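Local coordinates for protein GH5 (Bacteroidetes bacterium AC2a, PDB 4YHE) that probably hydrolyses beta-glucosidic linkages in cellulose and related glucans, as a family 5 glycoside hydrolase built on a beta/alpha barrel, at residues 160-165 and 188-193; 20-25 and 329-334; 254-259 and 304-309. One frame throughout, in Å; residues are numbered along the deposited sequence.

Contact 1. Residues 160-165 and 188-193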
loop_
_atom_site.group_PDB
_atom_site.type_symbol
_atom_site.label_atom_id
_atom_site.label_comp_id
_atom_site.label_asym_id
_atom_site.label_seq_id
_atom_site.Cartn_x
_atom_site.Cartn_y
_atom_site.Cartn_z
ATOM N N GLU A 160 -0.071 6.591 -7.000
ATOM C CA GLU A 160 -1.011 5.501 -6.805
ATOM C C GLU A 160 -2.412 6.119 -6.781
ATOM O O GLU A 160 -2.677 7.006 -5.972
ATOM C CB GLU A 160 -0.674 4.781 -5.522
ATOM C CG GLU A 160 -1.632 3.683 -5.101
ATOM C CD GLU A 160 -1.263 3.164 -3.723
ATOM O OE1 GLU A 160 -0.224 2.452 -3.578
ATOM O OE2 GLU A 160 -2.004 3.523 -2.782
ATOM N N THR A 161 -3.276 5.674 -7.689
ATOM C CA THR A 161 -4.497 6.409 -8.015
ATOM C C THR A 161 -5.468 6.572 -6.860
ATOM O O THR A 161 -6.087 7.641 -6.713
ATOM C CB THR A 161 -5.267 5.763 -9.183
ATOM O OG1 THR A 161 -5.496 4.373 -8.939
ATOM C CG2 THR A 161 -4.491 5.901 -10.456
ATOM N N LEU A 162 -5.644 5.483 -6.119
ATOM C CA LEU A 162 -6.650 5.325 -5.081
ATOM C C LEU A 162 -6.095 4.325 -4.076
ATOM O O LEU A 162 -5.096 3.661 -4.353
ATOM C CB LEU A 162 -7.925 4.724 -5.661
ATOM C CG LEU A 162 -8.520 5.439 -6.864
ATOM C CD1 LEU A 162 -9.615 4.592 -7.487
ATOM C CD2 LEU A 162 -9.103 6.747 -6.379
ATOM N N ASN A 163 -6.757 4.212 -2.939
ATOM C CA ASN A 163 -6.381 3.269 -1.907
ATOM C C ASN A 163 -7.255 1.995 -1.877
ATOM O O ASN A 163 -7.083 1.102 -2.731
ATOM C CB ASN A 163 -6.314 3.974 -0.559
ATOM C CG ASN A 163 -5.753 3.091 0.530
ATOM O OD1 ASN A 163 -4.762 2.363 0.306
ATOM N ND2 ASN A 163 -6.409 3.092 1.701
ATOM N N GLU A 164 -8.166 1.886 -0.910
ATOM C CA GLU A 164 -8.919 0.661 -0.705
ATOM C C GLU A 164 -10.376 0.983 -0.977
ATOM O O GLU A 164 -11.071 1.492 -0.104
ATOM C CB GLU A 164 -8.729 0.140 0.716
ATOM C CG GLU A 164 -7.317 -0.409 0.995
ATOM C CD GLU A 164 -7.202 -1.067 2.357
ATOM O OE1 GLU A 164 -8.089 -0.818 3.213
ATOM O OE2 GLU A 164 -6.216 -1.814 2.584
ATOM N N ILE A 165 -10.827 0.698 -2.182
ATOM C CA ILE A 165 -12.179 1.117 -2.585
ATOM C C ILE A 165 -13.114 -0.066 -2.383
ATOM O O ILE A 165 -12.796 -1.210 -2.758
ATOM C CB ILE A 165 -12.159 1.645 -4.036
ATOM C CG1 ILE A 165 -11.235 2.865 -4.138
ATOM C CG2 ILE A 165 -13.562 1.944 -4.548
ATOM C CD1 ILE A 165 -11.613 4.020 -3.232
ATOM N N GLU A 188 -13.564 2.228 -14.018
ATOM C CA GLU A 188 -13.738 3.557 -14.572
ATOM C C GLU A 188 -12.960 4.649 -13.796
ATOM O O GLU A 188 -12.387 5.573 -14.403
ATOM C CB GLU A 188 -15.216 3.940 -14.576
ATOM C CG GLU A 188 -16.077 3.053 -15.454
ATOM C CD GLU A 188 -17.566 3.331 -15.279
ATOM O OE1 GLU A 188 -17.926 4.336 -14.658
ATOM O OE2 GLU A 188 -18.373 2.525 -15.748
ATOM N N TRP A 189 -12.990 4.567 -12.470
ATOM C CA TRP A 189 -12.276 5.536 -11.641
ATOM C C TRP A 189 -10.783 5.466 -11.933
ATOM O O TRP A 189 -10.131 6.486 -12.067
ATOM C CB TRP A 189 -12.516 5.279 -10.172
ATOM C CG TRP A 189 -13.901 5.701 -9.674
ATOM C CD1 TRP A 189 -14.948 6.179 -10.415
ATOM C CD2 TRP A 189 -14.360 5.624 -8.328
ATOM N NE1 TRP A 189 -16.017 6.443 -9.599
ATOM C CE2 TRP A 189 -15.700 6.094 -8.313
ATOM C CE3 TRP A 189 -13.777 5.195 -7.124
ATOM C CZ2 TRP A 189 -16.444 6.174 -7.148
ATOM C CZ3 TRP A 189 -14.534 5.240 -5.955
ATOM C CH2 TRP A 189 -15.867 5.758 -5.979
ATOM N N ASN A 190 -10.227 4.271 -12.018
ATOM C CA ASN A 190 -8.791 4.163 -12.318
ATOM C C ASN A 190 -8.475 4.746 -13.694
ATOM O O ASN A 190 -7.436 5.400 -13.867
ATOM C CB ASN A 190 -8.257 2.733 -12.232
ATOM C CG ASN A 190 -7.976 2.267 -10.798
ATOM O OD1 ASN A 190 -7.662 3.056 -9.894
ATOM N ND2 ASN A 190 -8.107 0.962 -10.587
ATOM N N GLN A 191 -9.359 4.528 -14.677
ATOM C CA GLN A 191 -9.137 5.102 -16.015
ATOM C C GLN A 191 -9.086 6.633 -15.956
ATOM O O GLN A 191 -8.186 7.259 -16.517
ATOM C CB GLN A 191 -10.227 4.652 -16.989
ATOM C CG GLN A 191 -10.021 5.078 -18.435
ATOM C CD GLN A 191 -8.807 4.446 -19.049
ATOM O OE1 GLN A 191 -8.768 3.239 -19.250
ATOM N NE2 GLN A 191 -7.804 5.250 -19.349
ATOM N N VAL A 192 -10.061 7.211 -15.273
ATOM C CA VAL A 192 -10.146 8.659 -15.086
ATOM C C VAL A 192 -8.896 9.234 -14.379
ATOM O O VAL A 192 -8.369 10.261 -14.797
ATOM C CB VAL A 192 -11.460 8.992 -14.356
ATOM C CG1 VAL A 192 -11.425 10.343 -13.665
ATOM C CG2 VAL A 192 -12.618 8.930 -15.364
ATOM N N CYS A 193 -8.382 8.533 -13.366
ATOM C CA CYS A 193 -7.176 8.981 -12.675
ATOM C C CYS A 193 -5.970 8.951 -13.603
ATOM O O CYS A 193 -5.224 9.924 -13.659
ATOM C CB CYS A 193 -6.919 8.172 -11.385
ATOM S SG CYS A 193 -8.209 8.432 -10.145
#
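Ile165 and Trp189 meet at the apolar centre, where the branch methyl CG2 of Ile165 lies 3.7 Å from CZ3 of Trp189, at the far rim of the indole's six-membered ring. Leu162 reaches the same side chain by another route: its CD1 sits near the ring plane at the indole edge, 4.0 Å from Trp189 CB, while its CD2 turns to SG of Cys193 at 4.2 Å. Two branched aliphatic groups thus fit round one broad ring, which also packs against Leu122 and Ile135, and its NE1 is bound to Asn132. A turn further along the helix, Cys193 is small enough to let the loop come close, and Thr161 CG2 presses on Cys193 CB at 3.5 Å, tighter than usual for two carbons.

At the polar edge Thr161 points its hydroxyl between its own backbone N and carbonyl carbon (chi1 52°), and OG1 donates to OD1 of Asn190 over 2.7 Å. The donor stands above the carbonyl plane, 39° out of it, and Leu162 CD1 touches the same oxygen. The other end of the amide is also used, since Asn190 ND2 donates to the carbonyl of Pro212. A buried asparagine is therefore satisfied at both ends and its rotation fixed. This is the packing of a beta/alpha barrel, in which helix 181-199 covers the loop leaving strand 157-160. That loop carries Asn163-Glu164, matching the Asn-Glu pair that in family 5 relatives contains the acid/base.

Contact 2. Residues 20-25 and 329-334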
loop_
_atom_site.group_PDB
_atom_site.type_symbol
_atom_site.label_atom_id
_atom_site.label_comp_id
_atom_site.label_asym_id
_atom_site.label_seq_id
_atom_site.Cartn_x
_atom_site.Cartn_y
_atom_site.Cartn_z
ATOM N N LEU A 20 4.653 5.615 5.671
ATOM C CA LEU A 20 4.459 6.675 6.643
ATOM C C LEU A 20 2.954 6.725 6.969
ATOM O O LEU A 20 2.254 7.619 6.521
ATOM C CB LEU A 20 4.969 7.982 6.100
ATOM C CG LEU A 20 4.951 9.201 7.049
ATOM C CD1 LEU A 20 5.921 9.087 8.213
ATOM C CD2 LEU A 20 5.215 10.462 6.217
ATOM N N GLY A 21 2.515 5.762 7.778
ATOM C CA GLY A 21 1.082 5.504 8.021
ATOM C C GLY A 21 0.512 6.268 9.198
ATOM O O GLY A 21 1.232 6.639 10.108
ATOM N N ASN A 22 -0.814 6.456 9.193
ATOM C CA ASN A 22 -1.505 7.210 10.246
ATOM C C ASN A 22 -0.833 8.583 10.428
ATOM O O ASN A 22 -0.647 9.068 11.557
ATOM C CB ASN A 22 -1.565 6.455 11.590
ATOM C CG ASN A 22 -2.595 5.329 11.619
ATOM O OD1 ASN A 22 -3.086 4.854 10.590
ATOM N ND2 ASN A 22 -2.907 4.870 12.833
ATOM N N GLN A 23 -0.535 9.213 9.292
ATOM C CA GLN A 23 0.225 10.429 9.206
ATOM C C GLN A 23 -0.497 11.458 8.308
ATOM O O GLN A 23 -1.556 12.027 8.756
ATOM C CB GLN A 23 1.640 10.079 8.705
ATOM C CG GLN A 23 2.629 11.211 8.854
ATOM C CD GLN A 23 3.457 11.150 10.133
ATOM O OE1 GLN A 23 3.478 10.152 10.868
ATOM N NE2 GLN A 23 4.157 12.230 10.394
ATOM N N MET A 24 -0.041 11.688 7.066
ATOM C CA MET A 24 -0.789 12.562 6.155
ATOM C C MET A 24 -2.173 12.000 5.811
ATOM O O MET A 24 -3.013 12.723 5.294
ATOM C CB MET A 24 -0.034 12.892 4.885
ATOM C CG MET A 24 1.269 13.635 5.078
ATOM S SD MET A 24 1.097 15.291 5.802
ATOM C CE MET A 24 0.591 16.180 4.329
ATOM N N ASP A 25 -2.389 10.717 6.092
ATOM C CA ASP A 25 -3.687 10.075 5.900
ATOM C C ASP A 25 -4.666 10.251 7.085
ATOM O O ASP A 25 -5.855 9.969 6.933
ATOM C CB ASP A 25 -3.502 8.576 5.588
ATOM C CG ASP A 25 -2.449 7.885 6.501
ATOM O OD1 ASP A 25 -1.337 8.438 6.716
ATOM O OD2 ASP A 25 -2.712 6.766 6.964
ATOM N N LEU A 329 5.687 -2.803 0.602
ATOM C CA LEU A 329 5.910 -1.755 1.566
ATOM C C LEU A 329 5.191 -2.060 2.884
ATOM O O LEU A 329 3.956 -2.233 2.930
ATOM C CB LEU A 329 5.536 -0.386 0.980
ATOM C CG LEU A 329 6.398 0.009 -0.231
ATOM C CD1 LEU A 329 5.800 -0.412 -1.562
ATOM C CD2 LEU A 329 6.641 1.500 -0.203
ATOM N N TYR A 330 5.987 -2.154 3.941
ATOM C CA TYR A 330 5.527 -2.469 5.268
ATOM C C TYR A 330 4.632 -1.337 5.826
ATOM O O TYR A 330 4.938 -0.159 5.677
ATOM C CB TYR A 330 6.714 -2.758 6.203
ATOM C CG TYR A 330 6.252 -2.954 7.624
ATOM C CD1 TYR A 330 5.605 -4.130 8.004
ATOM C CD2 TYR A 330 6.399 -1.975 8.540
ATOM C CE1 TYR A 330 5.137 -4.327 9.271
ATOM C CE2 TYR A 330 5.912 -2.158 9.832
ATOM C CZ TYR A 330 5.280 -3.328 10.189
ATOM O OH TYR A 330 4.809 -3.499 11.478
ATOM N N TRP A 331 3.500 -1.711 6.409
ATOM C CA TRP A 331 2.622 -0.721 7.054
ATOM C C TRP A 331 3.094 -0.366 8.455
ATOM O O TRP A 331 3.057 -1.192 9.370
ATOM C CB TRP A 331 1.181 -1.231 7.102
ATOM C CG TRP A 331 0.278 -0.204 7.723
ATOM C CD1 TRP A 331 -0.277 -0.263 8.960
ATOM C CD2 TRP A 331 -0.194 1.005 7.123
ATOM N NE1 TRP A 331 -1.049 0.863 9.192
ATOM C CE2 TRP A 331 -1.001 1.662 8.082
ATOM C CE3 TRP A 331 0.007 1.617 5.886
ATOM C CZ2 TRP A 331 -1.630 2.901 7.823
ATOM C CZ3 TRP A 331 -0.621 2.844 5.629
ATOM C CH2 TRP A 331 -1.421 3.473 6.605
ATOM N N ASP A 332 3.550 0.865 8.619
ATOM C CA ASP A 332 3.979 1.395 9.917
ATOM C C ASP A 332 3.091 2.571 10.322
ATOM O O ASP A 332 3.133 3.620 9.720
ATOM C CB ASP A 332 5.429 1.858 9.846
ATOM C CG ASP A 332 6.005 2.208 11.210
ATOM O OD1 ASP A 332 5.314 2.953 11.966
ATOM O OD2 ASP A 332 7.169 1.749 11.526
ATOM N N ASN A 333 2.315 2.370 11.373
ATOM C CA ASN A 333 1.434 3.412 11.876
ATOM C C ASN A 333 1.992 4.142 13.096
ATOM O O ASN A 333 1.275 4.938 13.732
ATOM C CB ASN A 333 0.045 2.846 12.162
ATOM C CG ASN A 333 0.047 1.792 13.279
ATOM O OD1 ASN A 333 1.090 1.493 13.889
ATOM N ND2 ASN A 333 -1.139 1.234 13.559
ATOM N N GLY A 334 3.266 3.884 13.434
ATOM C CA GLY A 334 3.844 4.467 14.629
ATOM C C GLY A 334 3.423 3.906 15.999
ATOM O O GLY A 334 4.049 4.228 16.997
HETATM O O HOH W 1 -3.006 1.589 11.157
HETATM O O HOH W 2 -1.373 5.546 15.158
#
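Gly21 sets its CA over one face of the Trp331 ring, 3.9 Å from the centroid of the six-membered ring and 28° off the normal, a CH-pi contact. Trp331 CG is anti to its backbone N (chi1 -178°), which carries the indole across to Gly21. Glycine suits the place because any side chain would run into the indole and the carbonyl of Asp332. Beside this contact Gly21 N donates to Asp332 O at 3.0 Å, tying the loop after strand 16-20 to the end region of strand 327-332 through their backbones. Asp25 comes tip to tip with the indole, OD2 lying in the ring plane 3.6 Å from CH2 of Trp331, its carboxylate turned 79° from the ring; negative oxygen against the slightly positive C-H edge is probably favourable. Asn22 OD1 sits at the same edge, 3.7 Å from CZ2 of Trp331, and the Asn22 side chain runs alongside that of Asn333 with ND2 3.6 Å from Asn333 CB.

In the next shell a water accepts from Trp331 NE1 at 2.9 Å and from Asn333 ND2, with a weak bond to Asn22 OD1, while a second water links Asn22 ND2 to Asn333 O. Asp25 is gripped by its own loop, OD2 by Asn22 N and OD1 by Gln23 N at 2.8 Å. Asp332 OD1 accepts from Gly334 N at 2.7 Å, closing an Asx turn, and the same oxygen is bound by NE2 of His348. Trp331 itself touches Glu295 and Tyr243. The contact lies at the closure of the barrel, and a tryptophan near the C-terminal end of the eighth strand is characteristic of family 5 active sites, where it probably lines the sugar-binding cleft.

Contact 3. Residues 254-259 and 304-309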
loop_
_atom_site.group_PDB
_atom_site.type_symbol
_atom_site.label_atom_id
_atom_site.label_comp_id
_atom_site.label_asym_id
_atom_site.label_seq_id
_atom_site.Cartn_x
_atom_site.Cartn_y
_atom_site.Cartn_z
ATOM N N TYR A 254 -4.896 -15.185 16.845
ATOM C CA TYR A 254 -3.913 -16.246 16.906
ATOM C C TYR A 254 -2.511 -15.633 16.895
ATOM O O TYR A 254 -2.256 -14.670 16.177
ATOM C CB TYR A 254 -4.077 -17.164 15.703
ATOM C CG TYR A 254 -5.439 -17.830 15.625
ATOM C CD1 TYR A 254 -6.518 -17.183 15.014
ATOM C CD2 TYR A 254 -5.658 -19.084 16.187
ATOM C CE1 TYR A 254 -7.769 -17.778 14.933
ATOM C CE2 TYR A 254 -6.905 -19.698 16.115
ATOM C CZ TYR A 254 -7.963 -19.033 15.484
ATOM O OH TYR A 254 -9.217 -19.616 15.441
ATOM N N ASN A 255 -1.573 -16.235 17.623
ATOM C CA ASN A 255 -0.260 -15.641 17.729
ATOM C C ASN A 255 0.892 -16.497 17.233
ATOM O O ASN A 255 2.041 -16.165 17.467
ATOM C CB ASN A 255 -0.059 -15.138 19.166
ATOM C CG ASN A 255 -0.866 -13.889 19.430
ATOM O OD1 ASN A 255 -0.565 -12.832 18.897
ATOM N ND2 ASN A 255 -1.950 -14.028 20.171
ATOM N N GLU A 256 0.572 -17.560 16.513
ATOM C CA GLU A 256 1.564 -18.339 15.787
ATOM C C GLU A 256 1.122 -18.502 14.326
ATOM O O GLU A 256 -0.059 -18.315 13.993
ATOM C CB GLU A 256 1.778 -19.682 16.512
ATOM C CG GLU A 256 2.381 -19.525 17.904
ATOM C CD GLU A 256 2.672 -20.827 18.657
ATOM O OE1 GLU A 256 2.084 -21.878 18.336
ATOM O OE2 GLU A 256 3.498 -20.779 19.601
ATOM N N TRP A 257 2.064 -18.846 13.449
ATOM C CA TRP A 257 1.787 -18.977 12.022
ATOM C C TRP A 257 2.713 -19.986 11.402
ATOM O O TRP A 257 3.888 -20.066 11.779
ATOM C CB TRP A 257 1.952 -17.621 11.310
ATOM C CG TRP A 257 1.660 -17.631 9.836
ATOM C CD1 TRP A 257 0.428 -17.489 9.236
ATOM C CD2 TRP A 257 2.600 -17.775 8.769
ATOM N NE1 TRP A 257 0.551 -17.544 7.880
ATOM C CE2 TRP A 257 1.877 -17.688 7.562
ATOM C CE3 TRP A 257 3.993 -17.926 8.712
ATOM C CZ2 TRP A 257 2.489 -17.771 6.319
ATOM C CZ3 TRP A 257 4.582 -18.027 7.488
ATOM C CH2 TRP A 257 3.843 -17.962 6.302
ATOM N N GLY A 258 2.162 -20.767 10.484
ATOM C CA GLY A 258 2.917 -21.728 9.719
ATOM C C GLY A 258 2.938 -23.122 10.318
ATOM O O GLY A 258 2.331 -23.401 11.357
ATOM N N HIS A 259 3.734 -23.964 9.673
ATOM C CA HIS A 259 3.718 -25.386 9.906
ATOM C C HIS A 259 4.249 -25.795 11.281
ATOM O O HIS A 259 3.897 -26.861 11.751
ATOM C CB HIS A 259 4.469 -26.094 8.786
ATOM C CG HIS A 259 5.958 -25.964 8.881
ATOM N ND1 HIS A 259 6.634 -24.829 8.490
ATOM C CD2 HIS A 259 6.903 -26.848 9.286
ATOM C CE1 HIS A 259 7.935 -25.020 8.642
ATOM N NE2 HIS A 259 8.121 -26.226 9.149
ATOM N N LYS A 304 8.320 -13.113 23.533
ATOM C CA LYS A 304 9.436 -13.290 22.603
ATOM C C LYS A 304 9.243 -14.480 21.693
ATOM O O LYS A 304 9.627 -14.446 20.532
ATOM C CB LYS A 304 10.751 -13.497 23.353
ATOM C CG LYS A 304 11.251 -12.256 24.057
ATOM C CD LYS A 304 12.685 -12.445 24.520
ATOM C CE LYS A 304 13.164 -11.203 25.239
ATOM N NZ LYS A 304 14.602 -11.312 25.598
ATOM N N ALA A 305 8.721 -15.569 22.234
ATOM C CA ALA A 305 8.498 -16.758 21.438
ATOM C C ALA A 305 7.476 -16.437 20.337
ATOM O O ALA A 305 7.671 -16.815 19.175
ATOM C CB ALA A 305 8.029 -17.924 22.313
ATOM N N ASP A 306 6.394 -15.733 20.689
ATOM C CA ASP A 306 5.445 -15.284 19.646
ATOM C C ASP A 306 6.076 -14.343 18.595
ATOM O O ASP A 306 5.828 -14.478 17.374
ATOM C CB ASP A 306 4.193 -14.602 20.231
ATOM C CG ASP A 306 3.269 -15.564 20.976
ATOM O OD1 ASP A 306 3.444 -16.795 20.920
ATOM O OD2 ASP A 306 2.306 -15.062 21.581
ATOM N N GLU A 307 6.899 -13.418 19.063
ATOM C CA GLU A 307 7.593 -12.513 18.162
ATOM C C GLU A 307 8.436 -13.282 17.156
ATOM O O GLU A 307 8.533 -12.863 16.026
ATOM C CB GLU A 307 8.429 -11.462 18.923
ATOM C CG GLU A 307 8.997 -10.331 18.043
ATOM C CD GLU A 307 7.946 -9.357 17.489
ATOM O OE1 GLU A 307 6.727 -9.565 17.731
ATOM O OE2 GLU A 307 8.347 -8.372 16.812
ATOM N N GLU A 308 9.007 -14.425 17.544
ATOM C CA GLU A 308 9.798 -15.194 16.564
ATOM C C GLU A 308 8.949 -15.670 15.387
ATOM O O GLU A 308 9.429 -15.726 14.239
ATOM C CB GLU A 308 10.532 -16.369 17.221
ATOM C CG GLU A 308 11.716 -15.960 18.120
ATOM C CD GLU A 308 12.787 -15.167 17.395
ATOM O OE1 GLU A 308 13.213 -15.585 16.325
ATOM O OE2 GLU A 308 13.209 -14.122 17.898
ATOM N N PHE A 309 7.673 -15.986 15.654
ATOM C CA PHE A 309 6.773 -16.336 14.575
ATOM C C PHE A 309 6.476 -15.193 13.610
ATOM O O PHE A 309 6.380 -15.433 12.437
ATOM C CB PHE A 309 5.474 -16.917 15.109
ATOM C CG PHE A 309 5.616 -18.343 15.534
ATOM C CD1 PHE A 309 5.498 -19.364 14.614
ATOM C CD2 PHE A 309 5.922 -18.653 16.857
ATOM C CE1 PHE A 309 5.652 -20.695 15.010
ATOM C CE2 PHE A 309 6.071 -19.963 17.252
ATOM C CZ PHE A 309 5.953 -20.982 16.326
HETATM O O HOH W 3 3.522 -14.131 16.158
HETATM O O HOH W 4 5.085 -18.784 20.472
#
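Loop 254-259 runs past the opening turns of helix 304-323, with Asn255 CA 6.0 Å from Asp306 CA and Glu256 CA 5.7 Å from Phe309 CA. No direct hydrogen bond joins the two; instead a water donates to both backbone carbonyls, Asn255 O at 2.8 Å and Asp306 O at 2.6 Å. A third carbonyl meets the ring edge of Phe309, Trp257 O lying 3.3 Å from Phe309 CD1 and near the ring plane.

Phe309 carries most of the contact. Glu256 stretches across one of its faces, the chain extended beyond CG (chi2 -178°), so that its CG is 3.9 Å from the ring centroid, 19° off the normal, in a CH-pi contact, while OE2 lies over the CE2 rim. A long acid suits the place, giving methylenes to the ring and a charged end beyond it. An alanine in place of Phe309 would probably open a gap beneath the Glu256 CG and remove the edge that Trp257 O meets, leaving the loop more loosely seated on the helix. Nearby, Asn255 CB rests 3.4 Å from OD2 of Asp306, the two flat end groups almost parallel, 9° apart, and Asn255 OD1 is bound by NH1 of Arg301.

The acids themselves approach closely, with 4.2 Å between Glu256 OE2 and Asp306 OD1. A second water donates to each of them. Other donors share the load: Lys262 N, Asp263 N and Ser387 OG reach Glu256 OE1, Ser388 N reaches OE2, and Arg389 pairs with Asp306 OD2. Two like charges can therefore probably sit together because water, backbone N-H groups and the arginine of the C-terminal tail offset their repulsion, with the helix start likely to assist Asp306.

How the contacts relate
All three contacts belong to one barrel but serve different parts of it. Contacts 1 and 2 sit closest to the presumed cleft: the loop of contact 1 carries Asn163-Glu164 after the fourth strand, and contact 2 places Trp331 against Glu295, near the C-terminal end of the seventh strand, the position at which family 5 enzymes carry their nucleophile. Their centres are about 20 Å apart and their nearest atoms about 7 Å, without touching. The centre of contact 3 lies about 24 Å from the centre of the chain, about 24 Å from that of contact 2 and about 36 Å from that of contact 1. It is nonetheless connected to contact 2 in sequence, since helix 304-323 leads directly into strand 327-332.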